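Local coordinates for putative Oleoyl-[acyl-carrier protein] thioesterase (PDB 2OWN) that probably hydrolyses the thioester of oleoyl-[acyl-carrier protein], releasing the free fatty acid, as acyl-ACP thioesterases do, at residues Y68-T73 with V203-R208; I84-S89 with R98-R103. All coordinates share one frame; numbering follows the deposited sequence.

Contact 1. Residues Y68-T73 with V203-R208. With SO4 (sulfate ion), chain O.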
ATOM      1  N   TYR B  68       9.770   9.423  15.861  1.00 34.82           N
ATOM      2  CA  TYR B  68      10.454   9.513  14.547  1.00 34.41           C
ATOM      3  C   TYR B  68      10.783  10.987  14.224  1.00 34.69           C
ATOM      4  O   TYR B  68       9.966  11.865  14.491  1.00 33.30           O
ATOM      5  CB  TYR B  68       9.675   8.994  13.321  1.00 35.48           C
ATOM      6  CG  TYR B  68       9.577   7.513  13.120  1.00 34.23           C
ATOM      7  CD1 TYR B  68      10.723   6.757  12.780  1.00 35.54           C
ATOM      8  CD2 TYR B  68       8.327   6.864  13.100  1.00 35.98           C
ATOM      9  CE1 TYR B  68      10.641   5.348  12.530  1.00 31.97           C
ATOM     10  CE2 TYR B  68       8.221   5.456  12.845  1.00 33.84           C
ATOM     11  CZ  TYR B  68       9.386   4.706  12.561  1.00 35.73           C
ATOM     12  OH  TYR B  68       9.297   3.343  12.325  1.00 35.29           O
ATOM     13  N   ALA B  69      11.980  11.212  13.680  1.00 34.70           N
ATOM     14  CA  ALA B  69      12.458  12.514  13.174  1.00 34.59           C
ATOM     15  C   ALA B  69      12.985  12.144  11.780  1.00 34.22           C
ATOM     16  O   ALA B  69      13.887  11.316  11.694  1.00 33.40           O
ATOM     17  CB  ALA B  69      13.540  13.105  14.035  1.00 34.42           C
ATOM     18  N   ILE B  70      12.404  12.714  10.723  1.00 35.52           N
ATOM     19  CA  ILE B  70      12.751  12.410   9.316  1.00 35.61           C
ATOM     20  C   ILE B  70      13.239  13.685   8.627  1.00 35.53           C
ATOM     21  O   ILE B  70      12.520  14.677   8.659  1.00 34.64           O
ATOM     22  CB  ILE B  70      11.526  11.844   8.537  1.00 35.72           C
ATOM     23  CG1 ILE B  70      10.817  10.707   9.308  1.00 35.45           C
ATOM     24  CG2 ILE B  70      11.935  11.380   7.121  1.00 38.43           C
ATOM     25  CD1 ILE B  70       9.569  10.195   8.638  1.00 35.61           C
ATOM     26  N   ASP B  71      14.451  13.646   8.057  1.00 35.17           N
ATOM     27  CA  ASP B  71      15.081  14.746   7.314  1.00 35.80           C
ATOM     28  C   ASP B  71      15.009  14.295   5.859  1.00 35.01           C
ATOM     29  O   ASP B  71      15.702  13.353   5.500  1.00 34.35           O
ATOM     30  CB  ASP B  71      16.530  14.957   7.795  1.00 36.63           C
ATOM     31  CG  ASP B  71      17.274  16.097   7.072  1.00 42.54           C
ATOM     32  OD1 ASP B  71      16.684  16.888   6.308  1.00 50.44           O
ATOM     33  OD2 ASP B  71      18.498  16.218   7.308  1.00 54.84           O
ATOM     34  N   ILE B  72      14.193  14.967   5.039  1.00 34.27           N
ATOM     35  CA  ILE B  72      13.989  14.612   3.620  1.00 35.02           C
ATOM     36  C   ILE B  72      14.666  15.599   2.648  1.00 34.42           C
ATOM     37  O   ILE B  72      14.294  16.770   2.614  1.00 34.55           O
ATOM     38  CB  ILE B  72      12.460  14.488   3.287  1.00 35.80           C
ATOM     39  CG1 ILE B  72      11.782  13.462   4.216  1.00 37.42           C
ATOM     40  CG2 ILE B  72      12.237  14.094   1.812  1.00 34.19           C
ATOM     41  CD1 ILE B  72      10.308  13.332   4.033  1.00 37.93           C
ATOM     42  N   THR B  73      15.659  15.107   1.885  1.00 34.21           N
ATOM     43  CA  THR B  73      16.360  15.870   0.823  1.00 34.28           C
ATOM     44  C   THR B  73      15.407  15.804  -0.387  1.00 34.41           C
ATOM     45  O   THR B  73      15.075  16.831  -0.985  1.00 34.80           O
ATOM     46  CB  THR B  73      17.760  15.308   0.517  1.00 34.47           C
ATOM     47  OG1 THR B  73      18.569  15.410   1.696  1.00 31.66           O
ATOM     48  CG2 THR B  73      18.437  16.071  -0.622  1.00 36.78           C
ATOM     49  N   VAL B 203      10.079  18.217   3.382  1.00 35.10           N
ATOM     50  CA  VAL B 203      11.393  18.673   3.849  1.00 34.04           C
ATOM     51  C   VAL B 203      11.743  17.957   5.163  1.00 33.67           C
ATOM     52  O   VAL B 203      12.860  17.434   5.293  1.00 32.59           O
ATOM     53  CB  VAL B 203      11.452  20.225   4.015  1.00 34.40           C
ATOM     54  CG1 VAL B 203      12.808  20.700   4.536  1.00 32.95           C
ATOM     55  CG2 VAL B 203      11.156  20.902   2.691  1.00 34.39           C
ATOM     56  N   HIS B 204      10.809  17.962   6.126  1.00 32.41           N
ATOM     57  CA  HIS B 204      11.011  17.346   7.441  1.00 30.71           C
ATOM     58  C   HIS B 204       9.705  16.820   8.056  1.00 30.30           C
ATOM     59  O   HIS B 204       8.638  17.352   7.748  1.00 28.91           O
ATOM     60  CB  HIS B 204      11.642  18.404   8.359  1.00 31.48           C
ATOM     61  CG  HIS B 204      12.426  17.842   9.496  1.00 30.44           C
ATOM     62  ND1 HIS B 204      11.869  17.479  10.703  1.00 28.33           N
ATOM     63  CD2 HIS B 204      13.752  17.601   9.601  1.00 35.05           C
ATOM     64  CE1 HIS B 204      12.827  17.021  11.495  1.00 32.12           C
ATOM     65  NE2 HIS B 204      13.973  17.086  10.849  1.00 27.15           N
ATOM     66  N   VAL B 205       9.799  15.767   8.880  1.00 29.84           N
ATOM     67  CA  VAL B 205       8.654  15.160   9.593  1.00 30.48           C
ATOM     68  C   VAL B 205       9.053  14.722  11.024  1.00 31.32           C
ATOM     69  O   VAL B 205      10.082  14.068  11.182  1.00 31.57           O
ATOM     70  CB  VAL B 205       8.071  13.911   8.858  1.00 30.40           C
ATOM     71  CG1 VAL B 205       6.833  13.369   9.580  1.00 28.94           C
ATOM     72  CG2 VAL B 205       7.712  14.214   7.386  1.00 30.89           C
ATOM     73  N   ASP B 206       8.256  15.121  12.028  1.00 30.92           N
ATOM     74  CA  ASP B 206       8.402  14.714  13.444  1.00 30.78           C
ATOM     75  C   ASP B 206       7.158  13.950  13.814  1.00 30.63           C
ATOM     76  O   ASP B 206       6.078  14.429  13.499  1.00 31.28           O
ATOM     77  CB  ASP B 206       8.476  15.895  14.394  1.00 30.83           C
ATOM     78  CG  ASP B 206       9.690  16.732  14.200  1.00 33.44           C
ATOM     79  OD1 ASP B 206      10.755  16.211  13.802  1.00 30.22           O
ATOM     80  OD2 ASP B 206       9.572  17.918  14.543  1.00 34.49           O
ATOM     81  N   VAL B 207       7.297  12.796  14.475  1.00 31.30           N
ATOM     82  CA  VAL B 207       6.152  11.971  14.905  1.00 31.00           C
ATOM     83  C   VAL B 207       6.318  11.550  16.366  1.00 31.62           C
ATOM     84  O   VAL B 207       7.427  11.231  16.772  1.00 31.67           O
ATOM     85  CB  VAL B 207       5.995  10.679  14.048  1.00 31.44           C
ATOM     86  CG1 VAL B 207       4.677   9.967  14.373  1.00 31.35           C
ATOM     87  CG2 VAL B 207       6.028  10.985  12.558  1.00 30.49           C
ATOM     88  N   ARG B 208       5.222  11.591  17.129  1.00 32.53           N
ATOM     89  CA  ARG B 208       5.143  11.135  18.529  1.00 33.94           C
ATOM     90  C   ARG B 208       3.925  10.213  18.608  1.00 33.78           C
ATOM     91  O   ARG B 208       2.835  10.668  18.267  1.00 32.99           O
ATOM     92  CB  ARG B 208       4.979  12.303  19.504  1.00 34.82           C
ATOM     93  CG  ARG B 208       6.201  13.187  19.694  1.00 37.67           C
ATOM     94  CD  ARG B 208       7.273  12.498  20.495  1.00 44.45           C
ATOM     95  NE  ARG B 208       8.431  13.368  20.745  1.00 47.99           N
ATOM     96  CZ  ARG B 208       9.467  13.581  19.916  1.00 47.72           C
ATOM     97  NH1 ARG B 208       9.560  13.006  18.705  1.00 48.90           N
ATOM     98  NH2 ARG B 208      10.446  14.407  20.301  1.00 46.38           N
TER
HETATM   99  S   SO4 O 262      10.526  13.649  24.578  1.00 72.84           S
HETATM  100  O1  SO4 O 262      10.855  14.689  23.619  1.00 70.34           O
HETATM  101  O2  SO4 O 262       9.156  13.207  24.337  1.00 73.56           O
HETATM  102  O3  SO4 O 262      11.455  12.538  24.400  1.00 72.62           O
HETATM  103  O4  SO4 O 262      10.658  14.152  25.941  1.00 71.46           O
HETATM  104  O   HOH W   1      11.193  13.904  15.924  1.00 47.53           O
HETATM  105  O   HOH W   2      15.366  18.518   4.654  1.00 32.39           O

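Contact 2. Residues I84-S89 with R98-R103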
ATOM      1  N   ILE B  84      18.550   1.189   1.322  1.00 32.76           N
ATOM      2  CA  ILE B  84      18.063   1.472   2.691  1.00 32.25           C
ATOM      3  C   ILE B  84      19.101   0.898   3.664  1.00 32.05           C
ATOM      4  O   ILE B  84      19.186  -0.329   3.805  1.00 29.83           O
ATOM      5  CB  ILE B  84      16.641   0.896   3.045  1.00 32.40           C
ATOM      6  CG1 ILE B  84      15.565   1.268   2.015  1.00 34.18           C
ATOM      7  CG2 ILE B  84      16.211   1.358   4.457  1.00 32.65           C
ATOM      8  CD1 ILE B  84      15.560   0.448   0.762  1.00 32.07           C
ATOM      9  N   ALA B  85      19.893   1.782   4.283  1.00 30.77           N
ATOM     10  CA  ALA B  85      20.912   1.424   5.287  1.00 31.36           C
ATOM     11  C   ALA B  85      20.274   1.650   6.662  1.00 31.46           C
ATOM     12  O   ALA B  85      19.542   2.633   6.835  1.00 33.70           O
ATOM     13  CB  ALA B  85      22.161   2.259   5.129  1.00 30.90           C
ATOM     14  N   VAL B  86      20.541   0.747   7.615  1.00 30.98           N
ATOM     15  CA  VAL B  86      19.990   0.807   8.992  1.00 30.48           C
ATOM     16  C   VAL B  86      21.055   0.446  10.056  1.00 29.43           C
ATOM     17  O   VAL B  86      21.978  -0.316   9.767  1.00 26.37           O
ATOM     18  CB  VAL B  86      18.726  -0.108   9.102  1.00 32.55           C
ATOM     19  CG1 VAL B  86      19.078  -1.595   8.923  1.00 24.98           C
ATOM     20  CG2 VAL B  86      17.998   0.122  10.419  1.00 35.07           C
ATOM     21  N   ARG B  87      20.907   1.010  11.263  1.00 29.73           N
ATOM     22  CA  ARG B  87      21.825   0.786  12.392  1.00 29.83           C
ATOM     23  C   ARG B  87      21.148   0.980  13.756  1.00 30.03           C
ATOM     24  O   ARG B  87      20.516   2.017  13.980  1.00 31.18           O
ATOM     25  CB  ARG B  87      23.035   1.732  12.249  1.00 28.65           C
ATOM     26  CG  ARG B  87      24.126   1.624  13.337  1.00 29.68           C
ATOM     27  CD  ARG B  87      25.396   2.402  12.974  1.00 30.36           C
ATOM     28  NE  ARG B  87      25.230   3.864  12.970  1.00 28.75           N
ATOM     29  CZ  ARG B  87      26.155   4.773  12.614  1.00 30.53           C
ATOM     30  NH1 ARG B  87      27.377   4.423  12.176  1.00 36.67           N
ATOM     31  NH2 ARG B  87      25.846   6.079  12.674  1.00 38.35           N
ATOM     32  N   GLY B  88      21.294  -0.012  14.649  1.00 29.83           N
ATOM     33  CA  GLY B  88      20.793   0.024  16.035  1.00 30.36           C
ATOM     34  C   GLY B  88      22.003   0.673  16.695  1.00 30.46           C
ATOM     35  O   GLY B  88      22.880  -0.014  17.208  1.00 30.13           O
ATOM     36  N   SER B  89      22.041   2.004  16.615  1.00 30.99           N
ATOM     37  CA  SER B  89      23.160   2.843  17.085  1.00 31.01           C
ATOM     38  C   SER B  89      23.500   2.765  18.568  1.00 31.62           C
ATOM     39  O   SER B  89      24.670   2.540  18.919  1.00 31.54           O
ATOM     40  CB  SER B  89      22.897   4.302  16.693  1.00 31.16           C
ATOM     41  OG  SER B  89      22.762   4.381  15.290  1.00 28.59           O
ATOM     42  N   ARG B  98      17.580   4.178  17.119  1.00 33.34           N
ATOM     43  CA  ARG B  98      17.759   3.537  15.800  1.00 32.72           C
ATOM     44  C   ARG B  98      17.757   4.562  14.655  1.00 32.62           C
ATOM     45  O   ARG B  98      16.824   5.374  14.549  1.00 31.81           O
ATOM     46  CB  ARG B  98      16.675   2.481  15.609  1.00 32.71           C
ATOM     47  CG  ARG B  98      16.702   1.701  14.276  1.00 32.56           C
ATOM     48  CD  ARG B  98      15.808   0.460  14.328  1.00 34.96           C
ATOM     49  NE  ARG B  98      16.484  -0.599  15.085  1.00 33.98           N
ATOM     50  CZ  ARG B  98      17.247  -1.585  14.587  1.00 37.64           C
ATOM     51  NH1 ARG B  98      17.463  -1.755  13.272  1.00 39.13           N
ATOM     52  NH2 ARG B  98      17.801  -2.451  15.443  1.00 35.05           N
ATOM     53  N   GLU B  99      18.791   4.484  13.803  1.00 31.85           N
ATOM     54  CA  GLU B  99      18.992   5.354  12.637  1.00 31.50           C
ATOM     55  C   GLU B  99      18.780   4.603  11.313  1.00 31.20           C
ATOM     56  O   GLU B  99      19.067   3.397  11.234  1.00 30.27           O
ATOM     57  CB  GLU B  99      20.390   5.950  12.656  1.00 31.61           C
ATOM     58  CG  GLU B  99      20.605   6.980  13.746  1.00 34.35           C
ATOM     59  CD  GLU B  99      22.019   7.471  13.750  1.00 30.71           C
ATOM     60  OE1 GLU B  99      22.888   6.838  14.383  1.00 42.21           O
ATOM     61  OE2 GLU B  99      22.267   8.545  13.185  1.00 42.71           O
ATOM     62  N   PHE B 100      18.292   5.333  10.298  1.00 30.82           N
ATOM     63  CA  PHE B 100      18.047   4.803   8.933  1.00 30.73           C
ATOM     64  C   PHE B 100      18.498   5.835   7.889  1.00 31.48           C
ATOM     65  O   PHE B 100      18.295   7.036   8.106  1.00 34.37           O
ATOM     66  CB  PHE B 100      16.567   4.525   8.617  1.00 30.93           C
ATOM     67  CG  PHE B 100      15.800   3.779   9.678  1.00 31.05           C
ATOM     68  CD1 PHE B 100      15.366   4.452  10.842  1.00 32.86           C
ATOM     69  CD2 PHE B 100      15.373   2.449   9.471  1.00 33.05           C
ATOM     70  CE1 PHE B 100      14.608   3.788  11.837  1.00 31.94           C
ATOM     71  CE2 PHE B 100      14.597   1.773  10.469  1.00 32.40           C
ATOM     72  CZ  PHE B 100      14.215   2.449  11.651  1.00 32.64           C
ATOM     73  N   TRP B 101      19.058   5.367   6.768  1.00 30.97           N
ATOM     74  CA  TRP B 101      19.490   6.216   5.640  1.00 30.87           C
ATOM     75  C   TRP B 101      18.937   5.642   4.344  1.00 31.15           C
ATOM     76  O   TRP B 101      19.189   4.469   4.059  1.00 31.84           O
ATOM     77  CB  TRP B 101      21.005   6.274   5.508  1.00 30.46           C
ATOM     78  CG  TRP B 101      21.696   6.860   6.648  1.00 31.32           C
ATOM     79  CD1 TRP B 101      22.145   8.140   6.764  1.00 29.30           C
ATOM     80  CD2 TRP B 101      22.044   6.193   7.859  1.00 29.49           C
ATOM     81  NE1 TRP B 101      22.752   8.321   7.980  1.00 30.71           N
ATOM     82  CE2 TRP B 101      22.706   7.146   8.681  1.00 28.64           C
ATOM     83  CE3 TRP B 101      21.854   4.878   8.344  1.00 29.55           C
ATOM     84  CZ2 TRP B 101      23.187   6.829   9.977  1.00 31.98           C
ATOM     85  CZ3 TRP B 101      22.342   4.546   9.646  1.00 30.97           C
ATOM     86  CH2 TRP B 101      22.998   5.530  10.443  1.00 29.46           C
ATOM     87  N   ILE B 102      18.161   6.439   3.607  1.00 32.18           N
ATOM     88  CA  ILE B 102      17.606   6.061   2.297  1.00 33.14           C
ATOM     89  C   ILE B 102      18.501   6.853   1.334  1.00 33.34           C
ATOM     90  O   ILE B 102      18.531   8.098   1.430  1.00 32.20           O
ATOM     91  CB  ILE B 102      16.121   6.432   2.126  1.00 34.53           C
ATOM     92  CG1 ILE B 102      15.247   5.904   3.281  1.00 37.75           C
ATOM     93  CG2 ILE B 102      15.596   5.921   0.797  1.00 30.81           C
ATOM     94  CD1 ILE B 102      15.253   4.435   3.472  1.00 42.92           C
ATOM     95  N   ARG B 103      19.224   6.130   0.457  1.00 33.51           N
ATOM     96  CA  ARG B 103      20.156   6.702  -0.531  0.50 34.07           C
ATOM     97  C   ARG B 103      19.811   6.272  -1.956  1.00 34.49           C
ATOM     98  O   ARG B 103      19.190   5.213  -2.153  1.00 33.38           O
ATOM     99  CB  ARG B 103      21.593   6.264  -0.217  0.50 34.03           C
ATOM    100  CG  ARG B 103      22.124   6.682   1.158  0.50 34.42           C
ATOM    101  CD  ARG B 103      23.590   6.272   1.314  0.50 34.78           C
ATOM    102  NE  ARG B 103      24.205   6.743   2.567  0.50 36.26           N
ATOM    103  CZ  ARG B 103      24.344   6.071   3.727  0.50 35.75           C
ATOM    104  NH1 ARG B 103      23.931   4.799   3.899  0.50 34.50           N
ATOM    105  NH2 ARG B 103      24.941   6.693   4.759  0.50 37.04           N
TER

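Contact 1. Residues Y68-T73 with V203-R208
With CG anti to its backbone N (chi1 -155°) and the ring turned nearly perpendicular to the CA-CB-CG plane (chi2 -86°), H204 lays its imidazole flat over the neighbouring strand. The carbonyl oxygen I70 O sits over the centre of that ring, 3.2 Å above its plane, so the carbonyl meets a face and no ring N-H. The same oxygen accepts the backbone N-H of V205, with V205 N to I70 O 2.9 Å and the donor in the carbonyl plane. On the opposite face of the sheet, CG1 of I70 lies beside its own backbone N (chi1 -49°) and the chain runs on extended, which brings CD1 alongside V205, 4.0 Å from V205 CB. Beta-branched residues suit this place, since their stiff, broad side chains pack shoulder to shoulder on a strand.

Strands 61-72 and 200-209 run antiparallel here, joining the N-terminal and C-terminal hotdog regions of the acyl-ACP thioesterase edge to edge. Helix 31-48 lies against the face carrying Y68 and I70; Y68 turns its ring away from V207 toward I35 and V39 of that helix. Five backbone bonds tie the strands. The shortest, I70 N to V205 O at 2.7 Å, points nearly along the C=O axis, whereas I72 N approaches V203 O from above the carbonyl plane. V203 and H204 both face Q253 of the next strand, forming a classic beta bulge. Near it, a water lies within hydrogen-bonding distance of D71 OD1 and V203 O, bridging carboxylate and strand carbonyl. At the other end R208, bent at chi2, folds back: NH1 bonds weakly to V207 O, and NH2 to a sulfate ion, probably from the crystallisation liquor, with R208 NH2 to sulfate O1 3.4 Å.

Contact 2. Residues I84-S89 with R98-R103
Strands 81-91 and 95-103 form an antiparallel beta hairpin of the N-terminal hotdog region, tied here by two pairs of backbone bonds, A85 with W101 and R87 with E99. Among apolar contacts, I84 and I102 lie side by side on the face toward helix 31-48, with I84 CG2 and I102 CD1 tightly packed at 3.4 Å. Next along, V86 CG2 meets the F100 ring at CD2, 3.6 Å away. On the other face, the small A85 leaves room for W101, whose indole turns its edge to A85 C and R87 CB. The R87 guanidinium stands almost perpendicular to that indole, their planes 85° apart.

Polar contacts gather on E99, whose extended chain carries OE1 to two donors: R87 NH2, in a long, weak salt bridge, and S89. Its other oxygen, OE2, is hydrogen-bonded to Y112 OH. An alanine here would lose both carboxylate oxygens and would probably leave R87 less firmly held, with S89 OG and Y112 OH deprived of these bonds. The hydroxyl S89 OG donates to the anti lone pair of E99 OE1, at 2.6 Å.

Contacts 1 and 2 lie in the same curved sheet, their centres 14 Å apart and their nearest atoms about 4 Å apart without touching. Contact 2 is a local hairpin, its segments 9 residues apart in the chain, whereas contact 1 joins strands 130 residues apart and bridges the two hotdog regions. Strand 109-121 runs between them, bonded through its backbone to A69 and D71 on one side and to R98 and F100 on the other. Helix 31-48 packs on both, through I70 and F100. Glycerol lies about 4 Å from the D71 side chain; glycerol is also about 3 Å from that of W101, and an unidentified ligand about 3 Å from that of R98. All probably come from the crystallisation liquor, but may mark pockets.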